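Local coordinates for variant surface glycoprotein MITAT 1.1 (Trypanosoma brucei brucei, PDB 5LY9), which forms, with many copies of itself, the dense surface coat of the parasite and helps it evade the host immune response through antigenic variation, at residues T9-L14 / K122-T127; L17-S22 / D142-L147; D106-L111 / K212-Y217; T131-T134 / L140-Q143; N169-G174 / N179-T184. One frame throughout, in Å; residues are numbered along the deposited sequence.

In the fold
All five contacts lie in one lobe of the N-terminal domain of this A-type surface glycoprotein, about 20 to 33 Å from the centre of the chain. Helix 8-21 ties contacts 1 and 2 together, with centres about 13 Å apart, and K12 forms a salt bridge to D142. Contact 4 packs beside contact 1, about 8 Å between centres. Contacts 1 and 5, with centres about 9 Å apart, meet through L170 on P13 and L14. Contact 3 reaches the dimer interface, and its helix meets contact 2 through a probable T18 to D106 hydrogen bond. Contacts 3 and 5 reach the same sheet through its outer strands 211-213 and 173-174; a probable Y217 OH to Q171 O bond also joins them.

Contact 1: T9-L14 / K122-T127; sequences TAWKPL and KCLVTT
The indole NE1 of W11 donates a hydrogen bond to the carbonyl O of V125, at 2.9 Å. It is nearly straight, with an N-H...O angle of 161°. The oxygen lies close to the indole plane, so the bond is made at the ring edge. It gives the polar atom of a buried tryptophan a backbone partner. W11 CG sits between its own backbone N and carbonyl carbon (chi1 59°), and this carries the ring across to the loop. L124 takes one face of the ring. Its CB stands over the five-membered ring, 4.2 Å from the centroid, in a CH-pi contact. Its CD2 reaches further along and meets W11 CD1 at 3.7 Å. The same indole is therefore held at its edge by a main-chain oxygen and on a face by a leucine. A water adds a second bridge on the more exposed side. It accepts from T9 N at 3.2 Å and donates to T126 O at 2.7 Å. Backbone hydrogen bonds between C123 or V125 and L6, and between T126 and A8, bind the loop to the chain just ahead of these helix residues. Around them, L124 also rests on L112 and E113 of helix 62-114. W11 and L124 both touch L140 of strand 139-140, so the contact lies where helix 8-21, helix 62-114 and that strand meet.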
# COMPACT_ATOMS: atom_id res chain seq x y z
N THR A 9 -26.18 -18.19 13.24
CA THR A 9 -24.97 -18.97 13.50
C THR A 9 -24.07 -18.96 12.25
O THR A 9 -22.84 -19.08 12.38
CB THR A 9 -25.28 -20.43 13.86
OG1 THR A 9 -26.16 -20.95 12.88
CG2 THR A 9 -25.88 -20.54 15.21
N ALA A 10 -24.66 -18.78 11.05
CA ALA A 10 -23.92 -18.72 9.81
C ALA A 10 -23.55 -17.32 9.38
O ALA A 10 -22.41 -17.12 8.89
CB ALA A 10 -24.69 -19.43 8.68
N TRP A 11 -24.45 -16.35 9.47
CA TRP A 11 -24.09 -14.99 9.03
C TRP A 11 -23.38 -14.14 10.08
O TRP A 11 -22.68 -13.18 9.74
CB TRP A 11 -25.29 -14.22 8.44
CG TRP A 11 -26.44 -14.02 9.29
CD1 TRP A 11 -27.61 -14.73 9.26
CD2 TRP A 11 -26.63 -13.02 10.29
NE1 TRP A 11 -28.47 -14.23 10.18
CE2 TRP A 11 -27.93 -13.16 10.80
CE3 TRP A 11 -25.85 -12.00 10.79
CZ2 TRP A 11 -28.40 -12.40 11.80
CZ3 TRP A 11 -26.32 -11.24 11.73
CH2 TRP A 11 -27.60 -11.42 12.25
N LYS A 12 -23.57 -14.39 11.35
CA LYS A 12 -22.85 -13.56 12.34
C LYS A 12 -21.33 -13.66 12.22
O LYS A 12 -20.65 -12.62 12.25
CB LYS A 12 -23.34 -13.82 13.74
CG LYS A 12 -24.62 -12.99 14.05
CD LYS A 12 -25.02 -13.18 15.55
CE LYS A 12 -26.33 -12.45 15.77
NZ LYS A 12 -26.76 -12.53 17.19
N PRO A 13 -20.82 -14.86 11.93
CA PRO A 13 -19.36 -14.93 11.70
C PRO A 13 -18.91 -14.12 10.47
O PRO A 13 -17.76 -13.63 10.45
CB PRO A 13 -19.11 -16.43 11.51
CG PRO A 13 -20.15 -17.06 12.33
CD PRO A 13 -21.39 -16.20 12.20
N LEU A 14 -19.75 -14.00 9.45
CA LEU A 14 -19.43 -13.16 8.33
C LEU A 14 -19.43 -11.70 8.71
O LEU A 14 -18.56 -10.95 8.25
CB LEU A 14 -20.37 -13.39 7.12
CG LEU A 14 -20.19 -14.80 6.48
CD1 LEU A 14 -21.38 -15.09 5.60
CD2 LEU A 14 -18.90 -14.93 5.71
N LYS A 122 -37.61 -13.88 3.77
CA LYS A 122 -36.68 -13.40 4.77
C LYS A 122 -35.42 -14.21 4.63
O LYS A 122 -35.48 -15.42 4.72
CB LYS A 122 -37.25 -13.57 6.17
CG LYS A 122 -38.56 -12.89 6.43
CD LYS A 122 -39.11 -13.07 7.81
CE LYS A 122 -40.32 -12.14 7.88
NZ LYS A 122 -41.10 -12.45 9.10
N CYS A 123 -34.27 -13.55 4.43
CA CYS A 123 -33.03 -14.30 4.13
C CYS A 123 -31.96 -14.32 5.24
O CYS A 123 -31.18 -15.28 5.38
CB CYS A 123 -32.41 -13.83 2.82
SG CYS A 123 -33.26 -14.32 1.32
N LEU A 124 -31.88 -13.27 6.01
CA LEU A 124 -31.03 -13.28 7.20
C LEU A 124 -31.94 -13.37 8.37
O LEU A 124 -32.64 -12.42 8.68
CB LEU A 124 -30.17 -12.02 7.30
CG LEU A 124 -29.12 -11.86 6.20
CD1 LEU A 124 -28.30 -10.61 6.53
CD2 LEU A 124 -28.20 -13.05 6.01
N VAL A 125 -31.96 -14.54 8.98
CA VAL A 125 -32.86 -14.82 10.06
C VAL A 125 -32.12 -15.18 11.32
O VAL A 125 -30.87 -15.30 11.35
CB VAL A 125 -33.88 -15.95 9.66
CG1 VAL A 125 -34.73 -15.47 8.52
CG2 VAL A 125 -33.19 -17.30 9.35
N THR A 126 -32.87 -15.33 12.42
CA THR A 126 -32.25 -15.56 13.70
C THR A 126 -32.07 -17.04 13.91
O THR A 126 -31.02 -17.64 13.54
CB THR A 126 -33.02 -14.87 14.82
OG1 THR A 126 -34.35 -15.44 14.85
CG2 THR A 126 -33.05 -13.41 14.59
N THR A 127 -33.08 -17.69 14.50
CA THR A 127 -33.02 -19.11 14.84
C THR A 127 -34.19 -19.91 14.18
O THR A 127 -34.21 -21.13 14.29
CB THR A 127 -33.18 -19.29 16.35
OG1 THR A 127 -34.42 -18.67 16.73
CG2 THR A 127 -31.98 -18.65 17.15
O HOH W 1 -28.95 -19.01 14.72

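Contact 2: L17-S22 / D142-L147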
# COMPACT_ATOMS: atom_id res chain seq x y z
N LEU A 17 -16.24 -11.07 10.50
CA LEU A 17 -15.11 -11.04 9.58
C LEU A 17 -15.08 -9.73 8.83
O LEU A 17 -14.00 -9.12 8.73
CB LEU A 17 -15.16 -12.21 8.62
CG LEU A 17 -14.09 -12.30 7.51
CD1 LEU A 17 -12.68 -12.37 8.12
CD2 LEU A 17 -14.33 -13.48 6.55
N THR A 18 -16.24 -9.28 8.29
CA THR A 18 -16.21 -8.02 7.58
C THR A 18 -15.77 -6.85 8.50
O THR A 18 -15.02 -5.98 8.07
CB THR A 18 -17.51 -7.75 6.75
OG1 THR A 18 -17.26 -6.62 5.91
CG2 THR A 18 -18.59 -7.41 7.65
N THR A 19 -16.22 -6.87 9.76
CA THR A 19 -15.75 -5.91 10.76
C THR A 19 -14.22 -5.96 10.94
O THR A 19 -13.57 -4.93 10.93
CB THR A 19 -16.50 -6.15 12.10
OG1 THR A 19 -17.94 -6.06 11.85
CG2 THR A 19 -16.06 -5.16 13.11
N GLU A 20 -13.68 -7.13 11.06
CA GLU A 20 -12.24 -7.27 11.23
C GLU A 20 -11.49 -6.76 9.98
O GLU A 20 -10.54 -5.96 10.09
CB GLU A 20 -11.82 -8.70 11.54
CG GLU A 20 -10.30 -8.88 11.65
CD GLU A 20 -9.89 -10.09 12.46
OE1 GLU A 20 -10.30 -10.17 13.69
OE2 GLU A 20 -9.27 -10.99 11.83
N LEU A 21 -11.95 -7.21 8.82
CA LEU A 21 -11.33 -6.86 7.55
C LEU A 21 -11.33 -5.37 7.29
O LEU A 21 -10.45 -4.84 6.63
CB LEU A 21 -11.87 -7.66 6.38
CG LEU A 21 -11.76 -9.19 6.36
CD1 LEU A 21 -12.49 -9.68 5.11
CD2 LEU A 21 -10.30 -9.60 6.34
N SER A 22 -12.30 -4.66 7.84
CA SER A 22 -12.47 -3.24 7.63
C SER A 22 -11.24 -2.45 8.10
O SER A 22 -10.99 -1.40 7.54
CB SER A 22 -13.75 -2.74 8.35
OG SER A 22 -13.48 -2.67 9.71
N ASP A 142 -27.54 -8.02 17.52
CA ASP A 142 -26.57 -7.45 18.43
C ASP A 142 -25.17 -7.41 17.84
O ASP A 142 -24.26 -7.17 18.57
CB ASP A 142 -26.59 -8.21 19.74
CG ASP A 142 -26.34 -9.69 19.59
OD1 ASP A 142 -26.55 -10.25 18.48
OD2 ASP A 142 -25.96 -10.33 20.63
N GLN A 143 -25.00 -7.71 16.55
CA GLN A 143 -23.67 -7.88 15.96
C GLN A 143 -23.36 -6.68 15.05
O GLN A 143 -24.13 -6.40 14.13
CB GLN A 143 -23.66 -9.17 15.15
CG GLN A 143 -22.39 -9.49 14.37
CD GLN A 143 -21.11 -9.37 15.13
OE1 GLN A 143 -20.99 -10.07 16.15
NE2 GLN A 143 -20.09 -8.51 14.65
N GLU A 144 -22.23 -6.02 15.28
CA GLU A 144 -21.79 -5.01 14.34
C GLU A 144 -21.65 -5.66 12.95
O GLU A 144 -21.05 -6.74 12.78
CB GLU A 144 -20.48 -4.43 14.79
CG GLU A 144 -19.96 -3.34 13.96
CD GLU A 144 -20.72 -2.03 13.93
OE1 GLU A 144 -21.73 -1.83 14.62
OE2 GLU A 144 -20.21 -1.12 13.18
N CYS A 145 -22.25 -5.00 11.98
CA CYS A 145 -22.24 -5.46 10.60
C CYS A 145 -22.41 -4.28 9.63
O CYS A 145 -23.47 -4.15 8.97
CB CYS A 145 -23.32 -6.50 10.43
SG CYS A 145 -23.02 -7.62 9.04
N ALA A 146 -21.39 -3.44 9.57
CA ALA A 146 -21.45 -2.23 8.77
C ALA A 146 -20.97 -2.72 7.41
O ALA A 146 -19.76 -3.09 7.22
CB ALA A 146 -20.58 -1.11 9.30
N LEU A 147 -21.84 -2.61 6.45
CA LEU A 147 -21.44 -3.11 5.07
C LEU A 147 -20.84 -1.88 4.35
O LEU A 147 -21.38 -1.36 3.36
CB LEU A 147 -22.65 -3.64 4.40
CG LEU A 147 -23.36 -4.69 5.21
CD1 LEU A 147 -24.61 -5.21 4.54
CD2 LEU A 147 -22.42 -5.86 5.48
O HOH W 2 -18.70 -3.81 10.60
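The last turns of helix 8-21 approach an extended run that includes strand 143-144 and continues as loop. The backbones come nearest at T19 and C145, whose CA atoms are 6.5 Å apart. T19 carries the direct contact. Its OG1 lies 3.3 Å from E144 O, and E144 CG stands 4.0 Å from T19 OG1. T19 OG1 is placed beside its own backbone N, anti to the carbonyl carbon (chi1 -56°). There it bonds to C15 O one helical turn back. A water joins the two segments, donating to T19 OG1 at 2.7 Å and accepting from A146 N at 2.9 Å. The hydroxyl thus serves both the helix backbone and the bridging water. On the strand, Q143 curls forward along the chain. Its NE2 donates to E144 O at 2.7 Å, in the carbonyl plane and on a lone pair. E144 OE1 bonds instead to T138. Three residues on from T19, S22 OG donates to T19 O at 2.6 Å. The polar links are reinforced by a covalent one, the disulfide between C145 and C15 of the same helix. T18 turns to D106 and K102 of helix 62-114, and L147 packs on D106 and N110 there. The extended run therefore lies against both helices, while C145 also touches L140 of strand 139-140.

Contact 3: D106-L111 / K212-Y217; sequences DEFLNL and KVLAGY
The phenyl ring of F108 receives V213 on one face. V213 CG2 lies 4.0 Å from the ring centroid, 26° off the normal, in a CH-pi contact displaced toward the rim. It comes nearest at F108 CZ, 3.7 Å away. V213 CB also faces the outer ring, 3.8 Å from F108 CE1. L214 comes to the other end of the phenylalanine, near its root. L214 CG is 3.7 Å from F108 CD2, and L214 CD2 is 3.7 Å from F108 CB. The leucine crosses the phenylalanine at about a right angle. F108 CG stands anti to the backbone N (chi1 -161°), which extends the ring from the helix toward the strand end. The two aliphatic residues thus divide the aromatic side chain between its far end and its base. All three are buried, and the contact is wholly apolar. Beyond V213 the chain turns sharply. L214 and A215 have positive phi, as does G216, and Y217 N bonds back to L214 O at 3.1 Å. L214 also touches L14 of helix 8-21. E107 of the second subunit packs on F108 and V213, and its OE2 bonds to L214 N. The arrangement is that of a long helix packed against the end of an edge strand, here set at the dimer interface of an A-type surface glycoprotein.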
# COMPACT_ATOMS: atom_id res chain seq x y z
N ASP A 106 -19.69 -8.03 1.68
CA ASP A 106 -20.66 -6.97 1.96
C ASP A 106 -21.79 -6.98 0.91
O ASP A 106 -22.98 -6.75 1.21
CB ASP A 106 -19.96 -5.60 2.03
CG ASP A 106 -19.11 -5.41 3.28
OD1 ASP A 106 -19.10 -6.32 4.15
OD2 ASP A 106 -18.47 -4.31 3.37
N GLU A 107 -21.42 -7.21 -0.34
CA GLU A 107 -22.42 -7.20 -1.43
C GLU A 107 -23.41 -8.36 -1.21
O GLU A 107 -24.64 -8.20 -1.34
CB GLU A 107 -21.74 -7.24 -2.78
CG GLU A 107 -22.66 -7.28 -4.01
CD GLU A 107 -23.44 -5.99 -4.25
OE1 GLU A 107 -22.91 -4.90 -3.80
OE2 GLU A 107 -24.50 -6.10 -4.97
N PHE A 108 -22.89 -9.54 -0.90
CA PHE A 108 -23.80 -10.71 -0.74
C PHE A 108 -24.66 -10.54 0.51
O PHE A 108 -25.87 -10.83 0.48
CB PHE A 108 -23.10 -12.04 -0.82
CG PHE A 108 -24.03 -13.15 -1.12
CD1 PHE A 108 -24.51 -13.33 -2.45
CD2 PHE A 108 -24.56 -13.91 -0.11
CE1 PHE A 108 -25.40 -14.32 -2.72
CE2 PHE A 108 -25.46 -14.92 -0.41
CZ PHE A 108 -25.91 -15.10 -1.66
N LEU A 109 -24.05 -10.15 1.63
CA LEU A 109 -24.85 -9.92 2.84
C LEU A 109 -25.92 -8.85 2.62
O LEU A 109 -27.06 -9.01 3.08
CB LEU A 109 -24.01 -9.53 4.07
CG LEU A 109 -23.14 -10.61 4.72
CD1 LEU A 109 -22.30 -9.99 5.80
CD2 LEU A 109 -23.91 -11.76 5.33
N ASN A 110 -25.55 -7.76 1.95
CA ASN A 110 -26.50 -6.72 1.63
C ASN A 110 -27.66 -7.29 0.80
O ASN A 110 -28.85 -6.92 1.03
CB ASN A 110 -25.84 -5.58 0.87
CG ASN A 110 -26.83 -4.47 0.48
OD1 ASN A 110 -27.24 -3.69 1.32
ND2 ASN A 110 -27.24 -4.46 -0.77
N LEU A 111 -27.34 -8.17 -0.18
CA LEU A 111 -28.40 -8.67 -1.04
C LEU A 111 -29.36 -9.54 -0.18
O LEU A 111 -30.56 -9.37 -0.25
CB LEU A 111 -27.81 -9.52 -2.19
CG LEU A 111 -28.86 -10.25 -3.01
CD1 LEU A 111 -29.81 -9.25 -3.70
CD2 LEU A 111 -28.21 -11.12 -4.01
N LYS A 212 -21.78 -20.78 -7.01
CA LYS A 212 -20.83 -20.44 -5.99
C LYS A 212 -20.94 -18.96 -5.72
O LYS A 212 -20.75 -18.12 -6.65
CB LYS A 212 -19.41 -20.78 -6.45
CG LYS A 212 -19.24 -22.17 -6.99
CD LYS A 212 -19.61 -23.21 -5.95
CE LYS A 212 -18.38 -23.81 -5.30
NZ LYS A 212 -17.25 -22.80 -5.20
N VAL A 213 -21.22 -18.61 -4.47
CA VAL A 213 -21.40 -17.21 -4.07
C VAL A 213 -20.51 -16.94 -2.85
O VAL A 213 -19.80 -17.83 -2.38
CB VAL A 213 -22.87 -16.87 -3.83
CG1 VAL A 213 -23.68 -17.09 -5.11
CG2 VAL A 213 -23.46 -17.65 -2.66
N LEU A 214 -20.53 -15.71 -2.35
CA LEU A 214 -19.65 -15.29 -1.26
C LEU A 214 -18.20 -15.64 -1.64
O LEU A 214 -17.44 -16.26 -0.84
CB LEU A 214 -20.07 -15.88 0.09
CG LEU A 214 -21.22 -15.13 0.78
CD1 LEU A 214 -21.97 -15.99 1.75
CD2 LEU A 214 -20.76 -13.84 1.45
N ALA A 215 -17.83 -15.31 -2.89
CA ALA A 215 -16.47 -15.59 -3.42
C ALA A 215 -16.01 -17.03 -3.21
O ALA A 215 -14.85 -17.33 -2.97
CB ALA A 215 -15.50 -14.58 -2.82
N GLY A 216 -16.94 -17.96 -3.38
CA GLY A 216 -16.64 -19.38 -3.32
C GLY A 216 -16.93 -20.07 -1.99
O GLY A 216 -16.81 -21.28 -1.88
N TYR A 217 -17.27 -19.34 -0.95
CA TYR A 217 -17.53 -19.94 0.33
C TYR A 217 -18.81 -20.75 0.33
O TYR A 217 -18.87 -21.86 0.94
CB TYR A 217 -17.61 -18.83 1.40
CG TYR A 217 -18.07 -19.21 2.75
CD1 TYR A 217 -17.54 -20.31 3.42
CD2 TYR A 217 -18.97 -18.44 3.42
CE1 TYR A 217 -17.97 -20.64 4.69
CE2 TYR A 217 -19.42 -18.76 4.68
CZ TYR A 217 -18.88 -19.81 5.37
OH TYR A 217 -19.33 -20.16 6.64

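Contact 4: T131-T134 / L140-Q143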
# COMPACT_ATOMS: atom_id res chain seq x y z
N THR A 131 -38.17 -15.02 11.45
CA THR A 131 -37.70 -13.94 12.26
C THR A 131 -36.48 -13.38 11.60
O THR A 131 -35.35 -13.92 11.72
CB THR A 131 -37.43 -14.40 13.66
OG1 THR A 131 -38.57 -15.17 14.12
CG2 THR A 131 -37.19 -13.26 14.53
N ALA A 132 -36.69 -12.30 10.86
CA ALA A 132 -35.56 -11.57 10.23
C ALA A 132 -34.70 -10.91 11.31
O ALA A 132 -35.18 -10.41 12.30
CB ALA A 132 -36.06 -10.49 9.27
N ALA A 133 -33.39 -10.88 11.07
CA ALA A 133 -32.51 -10.04 11.82
C ALA A 133 -32.96 -8.62 11.69
O ALA A 133 -33.52 -8.23 10.65
CB ALA A 133 -31.10 -10.18 11.23
N THR A 134 -32.76 -7.84 12.74
CA THR A 134 -33.15 -6.46 12.75
C THR A 134 -31.98 -5.57 12.62
O THR A 134 -31.01 -5.67 13.43
CB THR A 134 -33.84 -6.14 14.09
OG1 THR A 134 -34.95 -7.02 14.24
CG2 THR A 134 -34.34 -4.67 14.16
N LEU A 140 -26.66 -5.67 13.09
CA LEU A 140 -27.69 -6.62 12.76
C LEU A 140 -27.87 -7.44 13.99
O LEU A 140 -26.98 -8.11 14.44
CB LEU A 140 -27.28 -7.55 11.59
CG LEU A 140 -27.57 -7.09 10.22
CD1 LEU A 140 -26.98 -8.14 9.23
CD2 LEU A 140 -29.06 -6.87 9.98
N ASP A 141 -29.08 -7.36 14.54
CA ASP A 141 -29.32 -7.72 15.94
C ASP A 141 -28.24 -7.17 16.86
O ASP A 141 -28.05 -5.95 17.00
CB ASP A 141 -29.47 -9.21 16.02
CG ASP A 141 -30.79 -9.72 15.38
OD1 ASP A 141 -31.91 -9.05 15.29
OD2 ASP A 141 -30.66 -10.87 14.99
N ASP A 142 -27.54 -8.02 17.52
CA ASP A 142 -26.57 -7.45 18.43
C ASP A 142 -25.17 -7.41 17.84
O ASP A 142 -24.26 -7.17 18.57
CB ASP A 142 -26.59 -8.21 19.74
CG ASP A 142 -26.34 -9.69 19.59
OD1 ASP A 142 -26.55 -10.25 18.48
OD2 ASP A 142 -25.96 -10.33 20.63
N GLN A 143 -25.00 -7.71 16.55
CA GLN A 143 -23.67 -7.88 15.96
C GLN A 143 -23.36 -6.68 15.05
O GLN A 143 -24.13 -6.40 14.13
CB GLN A 143 -23.66 -9.17 15.15
CG GLN A 143 -22.39 -9.49 14.37
CD GLN A 143 -21.11 -9.37 15.13
OE1 GLN A 143 -20.99 -10.07 16.15
NE2 GLN A 143 -20.09 -8.51 14.65
O HOH W 3 -34.35 -9.55 14.82
O HOH W 4 -29.77 -4.50 15.83
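T134 and D141 form the close part of this contact, bound by two hydrogen bonds. T134 N donates to D141 OD1 at 2.9 Å, with an N-H...O angle of 165°. It meets that oxygen from above the carboxylate plane, 57° out of it. In return D141 N donates to T134 O at 2.8 Å. One aspartate thus uses both its side chain and its main chain on one threonine. A chi1 of -70° brings the D141 carboxylate back across the end of the other segment. Alongside the carboxylate, A133 packs by its methyl. A133 CB is 3.8 Å from D141 OD2 and 4.1 Å from L140 CD2. L140 CA adds a CA-H...O contact to T134 O. On this side A133 and L140 are buried, and W11 of helix 8-21 touches both.

The other side is wetter and holds two bridging waters. One donates to A132 O and to D141 OD1, and accepts from T134 OG1 at 2.7 Å. It probably adds to the stabilisation of the carboxylate charge. The second water donates to T134 O at 2.9 Å and to D141 O. T134 and D141 are partly exposed, and D142 beyond them is exposed, with its OD1 bound to K12. D141 is the second residue of a type II' turn, L140 to Q143, with positive phi. The turn is the two-residue loop of a beta hairpin formed by strands 139-140 and 143-144. Strand 135-136 completes a three-stranded antiparallel sheet, with the T134 to D141 bonds at the end of its first strand pair.

Contact 5: N169-G174 / N179-T184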
# COMPACT_ATOMS: atom_id res chain seq x y z
N ASN A 169 -13.98 -18.97 12.87
CA ASN A 169 -15.38 -18.83 13.28
C ASN A 169 -16.38 -19.08 12.17
O ASN A 169 -17.60 -19.18 12.46
CB ASN A 169 -15.59 -17.51 14.00
CG ASN A 169 -14.79 -17.43 15.26
OD1 ASN A 169 -14.72 -18.41 16.01
ND2 ASN A 169 -14.21 -16.27 15.54
N LEU A 170 -15.94 -19.14 10.90
CA LEU A 170 -16.84 -19.49 9.82
C LEU A 170 -17.26 -20.90 9.90
O LEU A 170 -16.44 -21.84 10.07
CB LEU A 170 -16.19 -19.25 8.44
CG LEU A 170 -15.82 -17.80 8.11
CD1 LEU A 170 -15.55 -17.64 6.63
CD2 LEU A 170 -16.66 -16.67 8.59
N GLN A 171 -18.57 -21.10 9.80
CA GLN A 171 -19.15 -22.42 9.87
C GLN A 171 -18.97 -23.16 8.59
O GLN A 171 -18.70 -22.54 7.52
CB GLN A 171 -20.65 -22.30 10.13
CG GLN A 171 -20.97 -21.52 11.39
CD GLN A 171 -20.26 -22.13 12.58
OE1 GLN A 171 -19.21 -21.64 13.03
NE2 GLN A 171 -20.71 -23.28 12.95
N HIS A 172 -19.10 -24.48 8.68
CA HIS A 172 -18.98 -25.33 7.49
C HIS A 172 -19.99 -26.47 7.60
O HIS A 172 -20.27 -26.92 8.71
CB HIS A 172 -17.53 -25.88 7.25
CG HIS A 172 -17.00 -26.71 8.37
ND1 HIS A 172 -17.13 -28.08 8.40
CD2 HIS A 172 -16.34 -26.37 9.51
CE1 HIS A 172 -16.58 -28.55 9.51
NE2 HIS A 172 -16.15 -27.52 10.22
N GLY A 173 -20.53 -26.87 6.47
CA GLY A 173 -21.42 -27.99 6.39
C GLY A 173 -22.60 -27.63 5.52
O GLY A 173 -22.50 -26.84 4.58
N GLY A 174 -23.71 -28.28 5.77
CA GLY A 174 -24.90 -28.08 4.98
C GLY A 174 -24.96 -29.04 3.82
O GLY A 174 -24.36 -30.11 3.86
N ASN A 179 -31.30 -29.16 8.60
CA ASN A 179 -31.61 -27.87 9.25
C ASN A 179 -30.45 -27.22 9.93
O ASN A 179 -30.64 -26.54 10.93
CB ASN A 179 -32.84 -27.97 10.16
CG ASN A 179 -33.99 -28.66 9.48
OD1 ASN A 179 -34.41 -28.26 8.39
ND2 ASN A 179 -34.44 -29.76 10.06
N THR A 180 -29.25 -27.38 9.38
CA THR A 180 -28.05 -26.98 10.12
C THR A 180 -27.87 -25.48 10.10
O THR A 180 -27.80 -24.84 11.16
CB THR A 180 -26.78 -27.63 9.54
OG1 THR A 180 -27.03 -29.02 9.35
CG2 THR A 180 -25.54 -27.37 10.52
N PHE A 181 -27.78 -24.90 8.91
CA PHE A 181 -27.58 -23.41 8.80
C PHE A 181 -28.81 -22.68 8.24
O PHE A 181 -28.83 -21.47 8.15
CB PHE A 181 -26.31 -23.12 8.01
CG PHE A 181 -25.10 -23.76 8.61
CD1 PHE A 181 -24.69 -23.44 9.91
CD2 PHE A 181 -24.37 -24.67 7.89
CE1 PHE A 181 -23.64 -24.08 10.48
CE2 PHE A 181 -23.25 -25.30 8.46
CZ PHE A 181 -22.89 -25.01 9.76
N GLN A 182 -29.84 -23.41 7.88
CA GLN A 182 -31.12 -22.94 7.38
C GLN A 182 -32.16 -23.75 8.19
O GLN A 182 -32.06 -24.97 8.25
CB GLN A 182 -31.28 -23.21 5.88
CG GLN A 182 -30.43 -22.28 5.03
CD GLN A 182 -30.30 -22.83 3.61
OE1 GLN A 182 -29.39 -23.61 3.30
NE2 GLN A 182 -31.29 -22.50 2.80
N PRO A 183 -33.08 -23.07 8.86
CA PRO A 183 -33.98 -23.79 9.77
C PRO A 183 -35.07 -24.59 9.05
O PRO A 183 -35.20 -24.57 7.80
CB PRO A 183 -34.62 -22.66 10.57
CG PRO A 183 -34.68 -21.52 9.62
CD PRO A 183 -33.39 -21.66 8.77
N THR A 184 -35.90 -25.27 9.86
CA THR A 184 -37.06 -25.94 9.32
C THR A 184 -38.02 -24.94 8.68
O THR A 184 -37.99 -23.75 8.96
CB THR A 184 -37.79 -26.69 10.44
OG1 THR A 184 -38.13 -25.78 11.50
CG2 THR A 184 -36.88 -27.72 11.06
O HOH W 5 -25.70 -30.31 7.28
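F181 points its ring end-on into the bend formed by Q171, H172 and G173. The backbone oxygen of H172 lies at the ring edge, near its plane, 3.4 Å from F181 CE2. G173 N approaches the same edge at 3.7 Å from F181 CE2. Q171 comes from another direction. Its CB is 3.5 Å from F181 CE1, and CG follows at 3.8 Å from the same carbon. The Q171 and F181 side chains cross at about a right angle, and the aliphatic part of the glutamine makes the touch. The Q171 chi1 of -57° sets CG near the ring, and a bend at chi2 redirects the chain beyond it. With chi1 at -56° the F181 ring swings away from its own carbonyl and into the bend. T180, its neighbour in sequence, turns back over the ring. T180 CG2 sits over the centre of one face, 3.6 Å above the plane. G173 and G174 both have positive phi, and their bare backbones pass beside the ring. At the outer side a water spans the segments, 2.8 Å from T180 OG1 and more weakly bound to G174 N.

Strand 173-174 is tied on by G173, which bonds to L229, while F181 bonds to K7 through the backbone and touches A10 of helix 8-21. Q171 O is taken by Y217 OH. Chemically, then, this is an aromatic ring set in a largely main-chain cradle. Direct contact is by van der Waals packing, with the H172 carbonyl probably making a favourable electrostatic approach to the ring's C-H edge.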